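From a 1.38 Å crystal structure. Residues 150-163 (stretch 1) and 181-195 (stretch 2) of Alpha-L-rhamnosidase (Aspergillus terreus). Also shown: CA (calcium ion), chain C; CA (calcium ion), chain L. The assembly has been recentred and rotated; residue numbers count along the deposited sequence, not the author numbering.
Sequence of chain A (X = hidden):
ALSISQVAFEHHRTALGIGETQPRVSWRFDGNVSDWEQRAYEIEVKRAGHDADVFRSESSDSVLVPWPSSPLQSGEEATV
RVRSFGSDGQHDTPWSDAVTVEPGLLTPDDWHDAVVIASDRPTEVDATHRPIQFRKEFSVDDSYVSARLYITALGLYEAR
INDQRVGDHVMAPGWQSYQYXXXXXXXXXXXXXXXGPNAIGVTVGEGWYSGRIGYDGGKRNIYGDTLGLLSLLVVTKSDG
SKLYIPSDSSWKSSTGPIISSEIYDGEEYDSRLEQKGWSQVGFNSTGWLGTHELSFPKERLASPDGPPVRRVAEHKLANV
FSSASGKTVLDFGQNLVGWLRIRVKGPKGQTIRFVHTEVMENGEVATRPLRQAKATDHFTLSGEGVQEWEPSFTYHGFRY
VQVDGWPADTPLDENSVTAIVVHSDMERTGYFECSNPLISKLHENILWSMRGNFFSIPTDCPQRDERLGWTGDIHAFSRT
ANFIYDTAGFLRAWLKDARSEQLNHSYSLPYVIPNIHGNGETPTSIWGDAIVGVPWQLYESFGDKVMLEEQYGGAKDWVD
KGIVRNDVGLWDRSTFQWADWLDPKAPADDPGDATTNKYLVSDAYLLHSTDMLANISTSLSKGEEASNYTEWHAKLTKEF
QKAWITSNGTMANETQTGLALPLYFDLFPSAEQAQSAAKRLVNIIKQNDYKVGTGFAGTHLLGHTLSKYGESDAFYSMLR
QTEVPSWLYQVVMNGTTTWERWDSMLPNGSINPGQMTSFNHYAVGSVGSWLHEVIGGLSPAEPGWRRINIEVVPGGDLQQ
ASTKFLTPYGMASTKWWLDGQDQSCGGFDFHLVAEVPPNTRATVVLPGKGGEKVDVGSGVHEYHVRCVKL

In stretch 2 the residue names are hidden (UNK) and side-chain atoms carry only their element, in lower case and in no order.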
# COMPACT_ATOMS: atom_id res chain seq x y z
N TYR A 150 -4.36 24.76 3.07
CA TYR A 150 -5.27 23.65 2.87
C TYR A 150 -5.53 23.57 1.37
O TYR A 150 -5.86 24.61 0.75
CB TYR A 150 -6.56 23.91 3.61
CG TYR A 150 -6.36 24.15 5.08
CD1 TYR A 150 -6.18 23.09 5.93
CD2 TYR A 150 -6.38 25.41 5.64
CE1 TYR A 150 -6.04 23.28 7.30
CE2 TYR A 150 -6.26 25.61 7.01
CZ TYR A 150 -6.08 24.53 7.85
OH TYR A 150 -5.97 24.79 9.21
N ILE A 151 -5.29 22.42 0.73
CA ILE A 151 -5.24 22.43 -0.73
C ILE A 151 -5.57 21.07 -1.29
O ILE A 151 -5.17 20.02 -0.74
CB ILE A 151 -3.86 22.92 -1.18
CG1 ILE A 151 -3.74 22.97 -2.70
CG2 ILE A 151 -2.73 22.14 -0.53
CD1 ILE A 151 -2.58 23.82 -3.21
N THR A 152 -6.26 21.07 -2.42
CA THR A 152 -6.42 19.91 -3.24
C THR A 152 -6.60 20.33 -4.69
O THR A 152 -6.63 21.51 -5.01
CB THR A 152 -7.58 19.01 -2.79
OG1 THR A 152 -7.45 17.74 -3.41
CG2 THR A 152 -8.95 19.58 -3.07
N ALA A 153 -6.71 19.34 -5.58
CA ALA A 153 -6.92 19.63 -6.99
C ALA A 153 -7.92 18.66 -7.57
O ALA A 153 -8.08 17.51 -7.09
CB ALA A 153 -5.62 19.48 -7.74
N LEU A 154 -8.57 19.12 -8.63
CA LEU A 154 -9.27 18.25 -9.55
C LEU A 154 -8.22 17.85 -10.59
O LEU A 154 -8.06 18.50 -11.64
CB LEU A 154 -10.47 18.97 -10.14
CG LEU A 154 -11.72 19.04 -9.27
CD1 LEU A 154 -11.46 19.71 -7.94
CD2 LEU A 154 -12.83 19.73 -10.07
N GLY A 155 -7.41 16.87 -10.23
CA GLY A 155 -6.15 16.57 -10.85
C GLY A 155 -5.13 16.30 -9.79
O GLY A 155 -5.42 15.59 -8.80
N LEU A 156 -3.91 16.80 -9.99
CA LEU A 156 -2.80 16.71 -9.04
C LEU A 156 -2.16 18.09 -8.93
O LEU A 156 -2.21 18.85 -9.94
CB LEU A 156 -1.78 15.69 -9.53
CG LEU A 156 -2.29 14.25 -9.67
CD1 LEU A 156 -1.24 13.35 -10.37
CD2 LEU A 156 -2.73 13.64 -8.33
N TYR A 157 -1.55 18.44 -7.82
CA TYR A 157 -1.02 19.77 -7.64
C TYR A 157 0.41 19.75 -7.11
O TYR A 157 0.83 18.85 -6.37
CB TYR A 157 -1.90 20.66 -6.75
CG TYR A 157 -1.85 20.20 -5.33
CD1 TYR A 157 -2.71 19.23 -4.85
CD2 TYR A 157 -0.88 20.71 -4.45
CE1 TYR A 157 -2.61 18.76 -3.55
CE2 TYR A 157 -0.75 20.22 -3.16
CZ TYR A 157 -1.61 19.25 -2.72
OH TYR A 157 -1.41 18.75 -1.46
N GLU A 158 1.14 20.83 -7.39
CA GLU A 158 2.39 21.17 -6.75
C GLU A 158 2.34 22.66 -6.44
O GLU A 158 2.24 23.47 -7.37
CB GLU A 158 3.59 20.90 -7.65
CG GLU A 158 4.92 21.23 -7.04
CD GLU A 158 6.11 20.68 -7.83
OE1 GLU A 158 5.90 20.16 -8.96
OE2 GLU A 158 7.22 20.73 -7.31
N ALA A 159 2.42 23.05 -5.17
CA ALA A 159 2.31 24.42 -4.71
C ALA A 159 3.67 24.98 -4.28
O ALA A 159 4.53 24.27 -3.78
CB ALA A 159 1.34 24.55 -3.57
N ARG A 160 3.84 26.28 -4.54
CA ARG A 160 5.03 27.03 -4.14
C ARG A 160 4.56 28.33 -3.48
O ARG A 160 3.64 29.00 -3.98
CB ARG A 160 5.92 27.37 -5.34
CG ARG A 160 6.32 26.18 -6.20
CD ARG A 160 7.31 26.45 -7.31
NE ARG A 160 8.63 26.63 -6.72
CZ ARG A 160 9.45 25.64 -6.34
NH1 ARG A 160 9.09 24.38 -6.50
NH2 ARG A 160 10.62 25.93 -5.80
N ILE A 161 5.23 28.74 -2.41
CA ILE A 161 4.97 30.02 -1.79
C ILE A 161 6.29 30.79 -1.78
O ILE A 161 7.30 30.29 -1.25
CB ILE A 161 4.40 29.90 -0.38
CG1 ILE A 161 2.98 29.36 -0.44
CG2 ILE A 161 4.45 31.24 0.34
CD1 ILE A 161 2.42 28.97 0.94
N ASN A 162 6.32 31.95 -2.45
CA ASN A 162 7.57 32.72 -2.60
C ASN A 162 8.71 31.83 -3.14
O ASN A 162 9.83 31.86 -2.61
CB ASN A 162 7.92 33.41 -1.29
CG ASN A 162 6.81 34.29 -0.76
OD1 ASN A 162 6.23 35.06 -1.53
ND2 ASN A 162 6.52 34.25 0.53
N ASP A 163 8.40 31.04 -4.19
CA ASP A 163 9.33 30.10 -4.86
C ASP A 163 9.93 29.04 -3.93
O ASP A 163 11.00 28.51 -4.23
CB ASP A 163 10.45 30.80 -5.62
CG ASP A 163 11.11 29.89 -6.67
OD1 ASP A 163 10.41 28.96 -7.24
OD2 ASP A 163 12.31 30.09 -6.91
N UNK A 181 -15.41 10.73 -2.13
CA UNK A 181 -14.42 11.14 -1.12
C UNK A 181 -13.24 11.72 -1.89
O UNK A 181 -12.75 11.09 -2.82
n UNK A 181 -9.79 8.91 1.72
c UNK A 181 -10.52 8.18 0.85
c UNK A 181 -13.07 10.27 0.89
c UNK A 181 -14.00 9.94 -0.27
c UNK A 181 -12.72 9.05 1.70
n UNK A 181 -9.93 7.45 -0.11
n UNK A 181 -11.86 8.15 0.93
N UNK A 182 -12.84 12.92 -1.47
CA UNK A 182 -11.77 13.62 -2.19
C UNK A 182 -10.82 14.20 -1.15
O UNK A 182 -11.22 15.05 -0.34
c UNK A 182 -10.17 15.71 -4.00
n UNK A 182 -9.83 16.29 -5.20
c UNK A 182 -10.88 16.17 -6.02
n UNK A 182 -11.89 15.63 -5.37
c UNK A 182 -11.46 15.33 -4.09
c UNK A 182 -12.36 14.67 -3.10
N UNK A 183 -9.59 13.67 -1.11
CA UNK A 183 -8.68 14.08 -0.02
C UNK A 183 -8.13 15.47 -0.30
O UNK A 183 -7.94 15.88 -1.48
c UNK A 183 -6.83 10.81 1.06
c UNK A 183 -7.49 13.13 0.19
o UNK A 183 -7.18 9.64 1.38
o UNK A 183 -5.63 11.15 0.94
c UNK A 183 -7.91 11.85 0.90
N UNK A 184 -7.92 16.24 0.77
CA UNK A 184 -7.20 17.50 0.70
C UNK A 184 -6.07 17.45 1.73
O UNK A 184 -6.13 16.68 2.72
c UNK A 184 -7.77 19.68 3.25
c UNK A 184 -9.56 18.17 2.91
c UNK A 184 -8.07 18.74 0.96
c UNK A 184 -9.11 19.03 5.11
c UNK A 184 -9.85 18.22 4.27
o UNK A 184 -9.36 19.13 6.45
c UNK A 184 -8.05 19.74 4.60
c UNK A 184 -8.47 18.85 2.41
N UNK A 185 -5.02 18.21 1.51
CA UNK A 185 -3.82 18.22 2.31
C UNK A 185 -3.66 19.49 3.12
O UNK A 185 -4.13 20.55 2.71
c UNK A 185 -2.76 16.64 0.68
n UNK A 185 -3.09 15.55 1.36
c UNK A 185 -2.57 17.90 1.50
o UNK A 185 -2.65 16.65 -0.56
N UNK A 186 -2.97 19.39 4.25
CA UNK A 186 -2.71 20.49 5.14
C UNK A 186 -1.20 20.63 5.33
O UNK A 186 -0.49 19.63 5.63
c UNK A 186 -3.38 20.26 6.50
o UNK A 186 -4.78 20.09 6.32
c UNK A 186 -3.13 21.44 7.42
N UNK A 187 -0.69 21.87 5.21
CA UNK A 187 0.73 22.14 5.37
C UNK A 187 0.92 23.31 6.33
O UNK A 187 0.18 24.31 6.29
c UNK A 187 1.94 19.35 1.97
c UNK A 187 0.20 21.50 2.02
c UNK A 187 0.09 20.53 1.03
c UNK A 187 0.98 19.46 0.97
c UNK A 187 1.34 22.52 4.03
c UNK A 187 1.20 21.44 2.98
o UNK A 187 0.90 18.53 -0.02
c UNK A 187 2.08 20.36 2.92
N UNK A 188 1.99 23.22 7.12
CA UNK A 188 2.43 24.33 7.95
C UNK A 188 3.37 25.20 7.12
O UNK A 188 4.50 24.81 6.81
o UNK A 188 3.61 26.10 9.69
o UNK A 188 4.20 24.56 11.19
c UNK A 188 3.68 24.91 10.09
c UNK A 188 3.10 23.82 9.21
N UNK A 189 2.86 26.34 6.67
CA UNK A 189 3.61 27.23 5.77
C UNK A 189 4.10 28.48 6.51
O UNK A 189 4.52 29.46 5.88
c UNK A 189 2.80 27.58 4.52
c UNK A 189 2.44 26.34 3.75
c UNK A 189 1.57 28.41 4.83
N UNK A 190 4.14 28.45 7.84
CA UNK A 190 4.58 29.58 8.67
C UNK A 190 5.91 30.16 8.15
O UNK A 190 6.03 31.39 8.05
o UNK A 190 3.51 28.60 10.55
c UNK A 190 4.77 29.13 10.12
c UNK A 190 5.16 30.26 11.04
N UNK A 191 6.89 29.29 7.87
CA UNK A 191 8.25 29.73 7.60
C UNK A 191 8.44 30.10 6.12
O UNK A 191 9.51 30.61 5.76
o UNK A 191 9.93 27.50 9.98
c UNK A 191 9.23 28.66 8.05
o UNK A 191 8.88 29.44 10.33
c UNK A 191 9.35 28.52 9.57
N UNK A 192 7.44 29.85 5.26
CA UNK A 192 7.55 30.20 3.83
C UNK A 192 7.08 31.62 3.58
O UNK A 192 7.43 32.21 2.56
c UNK A 192 8.50 27.43 3.09
c UNK A 192 7.03 27.74 3.17
c UNK A 192 6.73 29.22 2.99
c UNK A 192 6.29 26.91 2.15
N UNK A 193 6.23 32.16 4.47
CA UNK A 193 5.76 33.53 4.32
C UNK A 193 6.86 34.53 4.67
O UNK A 193 7.86 34.22 5.35
c UNK A 193 4.56 33.78 5.22
c UNK A 193 2.78 33.25 3.60
c UNK A 193 3.32 32.94 4.96
c UNK A 193 2.25 33.27 6.02
N UNK A 194 6.63 35.75 4.20
CA UNK A 194 7.41 36.88 4.68
C UNK A 194 6.45 38.02 5.00
O UNK A 194 5.25 38.03 4.67
c UNK A 194 9.17 37.48 1.20
n UNK A 194 9.65 37.90 -1.20
c UNK A 194 8.60 37.62 -0.19
c UNK A 194 8.05 37.31 2.23
c UNK A 194 8.51 37.22 3.67
N UNK A 195 6.98 38.96 5.77
CA UNK A 195 6.25 40.13 6.13
C UNK A 195 5.99 40.96 4.87
O UNK A 195 6.89 41.15 4.07
n UNK A 195 4.04 41.28 8.60
c UNK A 195 5.33 41.12 8.84
c UNK A 195 6.27 41.89 7.95
o UNK A 195 5.75 40.40 9.73
c UNK A 195 7.09 40.94 7.12
CA CA C . 7.45 18.84 -10.08
CA CA L . 5.69 23.06 12.14
O HOH W 1 7.73 36.57 -3.31
O HOH W 2 6.70 25.45 11.33
O HOH W 3 6.06 24.66 14.22
O HOH W 4 3.89 23.01 13.70
O HOH W 5 6.88 22.99 9.64
O HOH W 6 8.01 20.66 -10.70

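Position 181 carries three carbons, a nitrogen, and a carbon bearing two more nitrogens. This is a guanidinium, so the residue is R181; it lies out of reach of stretch 1, and its positive charge pairs instead with the side chain at 183.

At 182 one carbon leads to a five-membered ring of three carbons and two nitrogens, the imidazole of H182. Its NE2 donates to A153 O at 2.9 Å, near the ring plane, where a ring N-H can point at a carbonyl.

Position 183 has three carbons, the third carrying two oxygens: E183. Its carboxylate leads away from stretch 1, and OE2 forms a salt bridge with R181 NH1 at 2.7 Å. Its backbone carbonyl does reach stretch 1: E183 O accepts from T152 OG1 at 2.7 Å.

Position 184 shows one carbon and a six-carbon ring bearing an oxygen, hence Y184. The aromatic carbon CE2 lies 4.1 Å from Y150 CD1, while CB packs 3.8 Å from T152 CB; the hydroxyl is satisfied elsewhere in the structure.

At 185 two carbons end in one oxygen and one nitrogen, a short amide: N185. Y157 OH donates to its OD1 at 2.6 Å, so the amide supplies an uncharged acceptor in a buried site.

Position 186 has one carbon carrying an oxygen and a carbon. This is T186, whose OG1 sits 3.3 Å from Y150 CD1, at the edge of that ring. The small branched side chain fits beside the tyrosine on the same face of the sheet.

Position 187 again has a six-carbon ring with an oxygen: Y187. Its length brings OH to 2.7 Å from Y157 OH, and its ring carbon CE2 to 3.6 Å from I151 CG2, so it serves polar and apolar neighbours at once.

Position 188 has two carbons, the second carrying two oxygens: D188. It misses stretch 1, but its OD2 binds a calcium ion at 2.3 Å.

Position 189 has one carbon carrying two carbons: V189; CG1 meets I161 CD1 at 3.8 Å, a compact apolar fit. Position 190, one carbon with an oxygen and a carbon, is T190, whose OG1 donates to D188 OD1 at 2.6 Å, as its backbone N does at 3.0 Å. Position 191, two carbons ending in two oxygens, is D191, its charged end suited to an exposed site.

Positions 192 and 193 each have four carbons forked at the second: L192 and L193. Both pack apolar carbon on I161, L192 CB 4.0 Å and L193 CD2 4.2 Å from I161 CG2.

At 194 four carbons in a row end in a nitrogen: K194, whose NZ donates at 3.1 Å to a water that in turn donates to N162 OD1 at 2.8 Å. Finally, 195, three carbons ending in an oxygen and a nitrogen, is Q195, polar and exposed.

The contact begins as an antiparallel ladder: I151 N donates to N185 O at 3.0 Å, and N185 N to I151 O at 2.9 Å. Next, Y157 OH links the stretches through N185 OD1 and lies close to Y187 OH. Beyond, apolar side chains gather around I161, and N162 ND2 closes the far end by donating to L192 O at 3.0 Å.

Stretch 2 181-195: RHEYNTYDVTDLLKQ
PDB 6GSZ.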